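Long-range contacts in uncharacterized protein (Bacteroides eggerthii DSM 20697, PDB 4ECO), which is of unknown function but, as a leucine-rich repeat protein, probably binds other proteins through its curved repeat scaffold: residues Q276-A281 and Q308-G313; L332-C337 and L355-L360. All coordinates share one frame; numbering follows the deposited sequence.

Contact 1. Residues Q276-A281 and Q308-G313; sequences QLINVA and QIIYIG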
loop_
_atom_site.group_PDB
_atom_site.type_symbol
_atom_site.label_atom_id
_atom_site.label_comp_id
_atom_site.label_asym_id
_atom_site.label_seq_id
_atom_site.Cartn_x
_atom_site.Cartn_y
_atom_site.Cartn_z
ATOM N N GLN A 276 6.073 -16.375 -10.878
ATOM C CA GLN A 276 6.748 -15.517 -9.886
ATOM C C GLN A 276 5.770 -14.554 -9.240
ATOM O O GLN A 276 5.747 -14.443 -8.017
ATOM C CB GLN A 276 7.920 -14.732 -10.515
ATOM C CG GLN A 276 9.001 -15.634 -11.104
ATOM C CD GLN A 276 10.203 -14.905 -11.627
ATOM O OE1 GLN A 276 10.104 -13.936 -12.372
ATOM N NE2 GLN A 276 11.372 -15.439 -11.341
ATOM N N LEU A 277 4.959 -13.862 -10.047
ATOM C CA LEU A 277 3.930 -12.943 -9.543
ATOM C C LEU A 277 2.547 -13.620 -9.650
ATOM O O LEU A 277 2.202 -14.195 -10.696
ATOM C CB LEU A 277 3.971 -11.599 -10.316
ATOM C CG LEU A 277 2.966 -10.492 -9.934
ATOM C CD1 LEU A 277 3.525 -9.118 -10.265
ATOM C CD2 LEU A 277 1.584 -10.697 -10.621
ATOM N N ILE A 278 1.754 -13.525 -8.579
ATOM C CA ILE A 278 0.400 -14.051 -8.585
ATOM C C ILE A 278 -0.521 -13.010 -7.947
ATOM O O ILE A 278 -0.352 -12.666 -6.784
ATOM C CB ILE A 278 0.226 -15.460 -7.961
ATOM C CG1 ILE A 278 -1.246 -15.926 -8.106
ATOM C CG2 ILE A 278 0.751 -15.551 -6.515
ATOM C CD1 ILE A 278 -1.529 -17.330 -7.821
ATOM N N ASN A 279 -1.473 -12.500 -8.723
ATOM C CA ASN A 279 -2.457 -11.556 -8.232
ATOM C C ASN A 279 -3.813 -12.262 -8.215
ATOM O O ASN A 279 -4.371 -12.573 -9.268
ATOM C CB ASN A 279 -2.461 -10.284 -9.094
ATOM C CG ASN A 279 -3.236 -9.124 -8.519
ATOM O OD1 ASN A 279 -4.287 -9.281 -7.894
ATOM N ND2 ASN A 279 -2.716 -7.927 -8.711
ATOM N N VAL A 280 -4.309 -12.571 -7.024
ATOM C CA VAL A 280 -5.591 -13.269 -6.848
ATOM C C VAL A 280 -6.472 -12.433 -5.911
ATOM O O VAL A 280 -7.278 -12.975 -5.141
ATOM C CB VAL A 280 -5.441 -14.751 -6.372
ATOM C CG1 VAL A 280 -4.983 -15.656 -7.525
ATOM C CG2 VAL A 280 -4.500 -14.874 -5.165
ATOM N N ALA A 281 -6.334 -11.097 -6.014
ATOM C CA ALA A 281 -7.100 -10.159 -5.201
ATOM C C ALA A 281 -8.573 -10.058 -5.670
ATOM O O ALA A 281 -8.869 -10.334 -6.835
ATOM C CB ALA A 281 -6.441 -8.800 -5.239
ATOM N N GLN A 308 7.393 -15.091 -6.004
ATOM C CA GLN A 308 8.121 -13.958 -5.427
ATOM C C GLN A 308 7.187 -12.854 -4.933
ATOM O O GLN A 308 7.566 -12.121 -4.018
ATOM C CB GLN A 308 9.098 -13.370 -6.475
ATOM C CG GLN A 308 10.276 -14.291 -6.788
ATOM C CD GLN A 308 11.212 -13.816 -7.878
ATOM O OE1 GLN A 308 10.861 -13.042 -8.764
ATOM N NE2 GLN A 308 12.418 -14.368 -7.898
ATOM N N ILE A 309 5.997 -12.697 -5.576
ATOM C CA ILE A 309 5.011 -11.646 -5.257
ATOM C C ILE A 309 3.628 -12.261 -5.134
ATOM O O ILE A 309 3.202 -12.972 -6.029
ATOM C CB ILE A 309 5.016 -10.502 -6.325
ATOM C CG1 ILE A 309 6.452 -10.004 -6.632
ATOM C CG2 ILE A 309 4.082 -9.348 -5.920
ATOM C CD1 ILE A 309 6.617 -9.313 -7.953
ATOM N N ILE A 310 2.924 -11.953 -4.042
ATOM C CA ILE A 310 1.553 -12.396 -3.797
ATOM C C ILE A 310 0.663 -11.173 -3.509
ATOM O O ILE A 310 0.892 -10.448 -2.537
ATOM C CB ILE A 310 1.448 -13.447 -2.639
ATOM C CG1 ILE A 310 2.284 -14.720 -2.926
ATOM C CG2 ILE A 310 -0.019 -13.803 -2.376
ATOM C CD1 ILE A 310 2.323 -15.784 -1.832
ATOM N N TYR A 311 -0.334 -10.946 -4.361
ATOM C CA TYR A 311 -1.357 -9.929 -4.135
ATOM C C TYR A 311 -2.612 -10.711 -3.765
ATOM O O TYR A 311 -3.177 -11.380 -4.641
ATOM C CB TYR A 311 -1.560 -8.985 -5.353
ATOM C CG TYR A 311 -0.375 -8.127 -5.737
ATOM C CD1 TYR A 311 0.065 -7.097 -4.909
ATOM C CD2 TYR A 311 0.265 -8.295 -6.963
ATOM C CE1 TYR A 311 1.148 -6.292 -5.266
ATOM C CE2 TYR A 311 1.320 -7.472 -7.347
ATOM C CZ TYR A 311 1.759 -6.469 -6.495
ATOM O OH TYR A 311 2.792 -5.641 -6.873
ATOM N N ILE A 312 -2.983 -10.742 -2.465
ATOM C CA ILE A 312 -4.128 -11.563 -2.068
ATOM C C ILE A 312 -5.113 -10.726 -1.186
ATOM O O ILE A 312 -5.954 -11.293 -0.464
ATOM C CB ILE A 312 -3.656 -12.903 -1.400
ATOM C CG1 ILE A 312 -4.799 -13.931 -1.282
ATOM C CG2 ILE A 312 -2.876 -12.700 -0.090
ATOM C CD1 ILE A 312 -4.394 -15.377 -1.419
ATOM N N GLY A 313 -5.052 -9.397 -1.332
ATOM C CA GLY A 313 -5.955 -8.486 -0.632
ATOM C C GLY A 313 -7.396 -8.584 -1.109
ATOM O O GLY A 313 -7.668 -9.201 -2.148
#
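Y311 and N279 face each other across two parallel strands, and the tyrosine has the largest surface buried in this pairing. Its CG stands anti to the carbonyl carbon, beside the backbone N, and the ring leans back along the strand, where L277 CD1 meets CE2 at its edge, near the ring plane, at 4.0 Å. N279 comes obliquely: ND2 lies 3.5 Å from Y311 CD2, with amide and ring planes 42° apart. I309 CG2, on the tyrosine's own strand, sits 3.6 Å above one ring face, toward the rim. The hydroxyl is hydrogen-bonded to R142 O, and helix 144-149 covers this N279-Y311 side. Such in-register parallel strands, here linked through helix 288-300, are the repeating element of a leucine-rich repeat solenoid; I278 and I310 point to the other face, I278 CG2 lying 4.0 Å from I310 CG1. Q276 and Q308 begin the pairing. Their extended side chains run side by side in the same direction, with the amide planes stacked 24° apart and Q276 CD 3.5 Å from Q308 OE1, while Q276 OE1 is hydrogen-bonded to R142 NH2. At the backbone root of these side chains Q276 O accepts two bonds. One comes from Q308 N at 2.7 Å, in the carbonyl plane and on a lone pair; the other comes from I309 N, with the donor tilted 26° from that plane.

Contact 2. Residues L332-C337 and L355-L360; sequences LGMLEC and LASLNL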
loop_
_atom_site.group_PDB
_atom_site.type_symbol
_atom_site.label_atom_id
_atom_site.label_comp_id
_atom_site.label_asym_id
_atom_site.label_seq_id
_atom_site.Cartn_x
_atom_site.Cartn_y
_atom_site.Cartn_z
ATOM N N LEU A 332 9.818 -15.952 -1.792
ATOM C CA LEU A 332 8.809 -14.919 -1.502
ATOM C C LEU A 332 9.433 -13.589 -1.035
ATOM O O LEU A 332 10.235 -13.580 -0.105
ATOM C CB LEU A 332 7.786 -15.395 -0.457
ATOM C CG LEU A 332 6.608 -14.446 -0.132
ATOM C CD1 LEU A 332 5.725 -14.188 -1.360
ATOM C CD2 LEU A 332 5.788 -14.996 1.003
ATOM N N GLY A 333 9.023 -12.486 -1.659
ATOM C CA GLY A 333 9.533 -11.160 -1.327
ATOM C C GLY A 333 8.485 -10.087 -1.103
ATOM O O GLY A 333 8.774 -9.034 -0.514
HETATM N N MSE A 334 7.258 -10.322 -1.588
HETATM C CA MSE A 334 6.171 -9.343 -1.436
HETATM C C MSE A 334 4.868 -10.038 -1.083
HETATM O O MSE A 334 4.448 -10.982 -1.768
HETATM C CB MSE A 334 5.988 -8.507 -2.699
HETATM C CG MSE A 334 7.090 -7.485 -2.930
HETATM SE SE MSE A 334 6.876 -6.547 -4.638
HETATM C CE MSE A 334 5.114 -5.645 -4.299
ATOM N N LEU A 335 4.240 -9.574 0.021
ATOM C CA LEU A 335 2.958 -10.108 0.468
ATOM C C LEU A 335 2.064 -8.981 0.926
ATOM O O LEU A 335 2.504 -8.129 1.725
ATOM C CB LEU A 335 3.148 -11.142 1.586
ATOM C CG LEU A 335 1.898 -11.771 2.187
ATOM C CD1 LEU A 335 1.110 -12.605 1.134
ATOM C CD2 LEU A 335 2.263 -12.598 3.390
ATOM N N GLU A 336 0.819 -8.957 0.397
ATOM C CA GLU A 336 -0.187 -7.986 0.821
ATOM C C GLU A 336 -1.495 -8.766 1.024
ATOM O O GLU A 336 -1.864 -9.595 0.177
ATOM C CB GLU A 336 -0.320 -6.748 -0.123
ATOM C CG GLU A 336 -1.121 -6.879 -1.423
ATOM C CD GLU A 336 -2.639 -6.872 -1.325
ATOM O OE1 GLU A 336 -3.175 -6.444 -0.279
ATOM O OE2 GLU A 336 -3.296 -7.290 -2.304
ATOM N N CYS A 337 -2.148 -8.545 2.192
ATOM C CA CYS A 337 -3.414 -9.178 2.585
ATOM C C CYS A 337 -4.411 -8.117 3.063
ATOM O O CYS A 337 -5.219 -8.397 3.955
ATOM C CB CYS A 337 -3.202 -10.246 3.655
ATOM S SG CYS A 337 -1.874 -11.408 3.301
ATOM N N LEU A 355 11.267 -10.479 3.117
ATOM C CA LEU A 355 10.277 -9.638 2.459
ATOM C C LEU A 355 10.794 -8.197 2.251
ATOM O O LEU A 355 11.436 -7.623 3.134
ATOM C CB LEU A 355 8.944 -9.609 3.241
ATOM C CG LEU A 355 8.201 -10.943 3.406
ATOM C CD1 LEU A 355 7.026 -10.790 4.318
ATOM C CD2 LEU A 355 7.716 -11.497 2.075
ATOM N N ALA A 356 10.500 -7.633 1.067
ATOM C CA ALA A 356 10.783 -6.246 0.671
ATOM C C ALA A 356 9.525 -5.381 0.886
ATOM O O ALA A 356 9.611 -4.180 1.142
ATOM C CB ALA A 356 11.220 -6.199 -0.779
ATOM N N SER A 357 8.352 -6.025 0.799
ATOM C CA SER A 357 7.036 -5.441 1.031
ATOM C C SER A 357 6.248 -6.335 1.935
ATOM O O SER A 357 6.271 -7.536 1.752
ATOM C CB SER A 357 6.283 -5.233 -0.289
ATOM O OG SER A 357 6.706 -4.091 -1.020
ATOM N N LEU A 358 5.534 -5.758 2.884
ATOM C CA LEU A 358 4.604 -6.464 3.762
ATOM C C LEU A 358 3.513 -5.487 4.169
ATOM O O LEU A 358 3.779 -4.389 4.638
ATOM C CB LEU A 358 5.284 -7.118 4.972
ATOM C CG LEU A 358 4.404 -7.937 5.924
ATOM C CD1 LEU A 358 3.829 -9.185 5.238
ATOM C CD2 LEU A 358 5.177 -8.306 7.169
ATOM N N ASN A 359 2.287 -5.858 3.878
ATOM C CA ASN A 359 1.123 -5.052 4.202
ATOM C C ASN A 359 -0.014 -5.985 4.630
ATOM O O ASN A 359 -0.574 -6.689 3.795
ATOM C CB ASN A 359 0.733 -4.162 3.017
ATOM C CG ASN A 359 -0.143 -2.990 3.404
ATOM O OD1 ASN A 359 -1.161 -3.139 4.117
ATOM N ND2 ASN A 359 0.251 -1.788 2.950
ATOM N N LEU A 360 -0.295 -6.027 5.955
ATOM C CA LEU A 360 -1.321 -6.872 6.586
ATOM C C LEU A 360 -2.463 -6.007 7.151
ATOM O O LEU A 360 -3.256 -6.479 7.975
ATOM C CB LEU A 360 -0.672 -7.709 7.704
ATOM C CG LEU A 360 0.477 -8.657 7.293
ATOM C CD1 LEU A 360 1.140 -9.277 8.500
ATOM C CD2 LEU A 360 -0.003 -9.749 6.354
#
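L332, just ahead of strand 334-336, meets L355, its CG 3.8 Å from L355 CD2, and the two side chains cross at a slant. The same methyl of L355 lies against the backbone of G333, whose O takes a hydrogen bond from A356 N at 2.7 Å and a weak one from S357 N. M334, a selenomethionine, carries its side chain to the face that also bears S357. Its CG packs 3.6 Å from S357 CB, and the bend at chi3 (63°) brings CE back to 4.0 Å from S357 OG; Q146 of helix 144-149 touches both residues. On the other face L335 lies alongside L358, pointing the same way, with CD2 4.2 Å from L358 CD1, while L335 O accepts N359 N at 3.1 Å. E336 CG stands between the backbone N and the carbonyl carbon (chi1 80°), and the chain bends at chi2, its carboxylate held by backbone N-H groups: OE2 by G313 N and OE1 by L338 N. At C337 the backbone N binds N359 O at 2.9 Å, and SG touches L360 CD2. The C337 carbonyl is held by the side-chain amides of N340 and N363, and that of L360 by N363 and N387. Parallel strands with inward leucines, followed by asparagines that bond to the backbone of successive turns, are the hallmark of the leucine-rich repeat solenoid.

How the contacts relate
Contacts 1 and 2 follow one another along the chain and lie side by side in the solenoid, their centres about 9 Å apart. Strand 309-311 pairs directly with strand 334-336, so four successive parallel strands run from contact 1 into contact 2. Probable backbone hydrogen bonds join them, Q308 O to G333 N at 2.8 Å and I310 N to M334 O at 2.9 Å. Side chains bridge the same seam: Y311 OH lies 3.5 Å from M334 CE, and Y311 CD1 lies 3.7 Å from E336 CG. Helix 144-149 touches the faces bearing Y311 and M334, and N340 joins the carbonyls of I312 and C337.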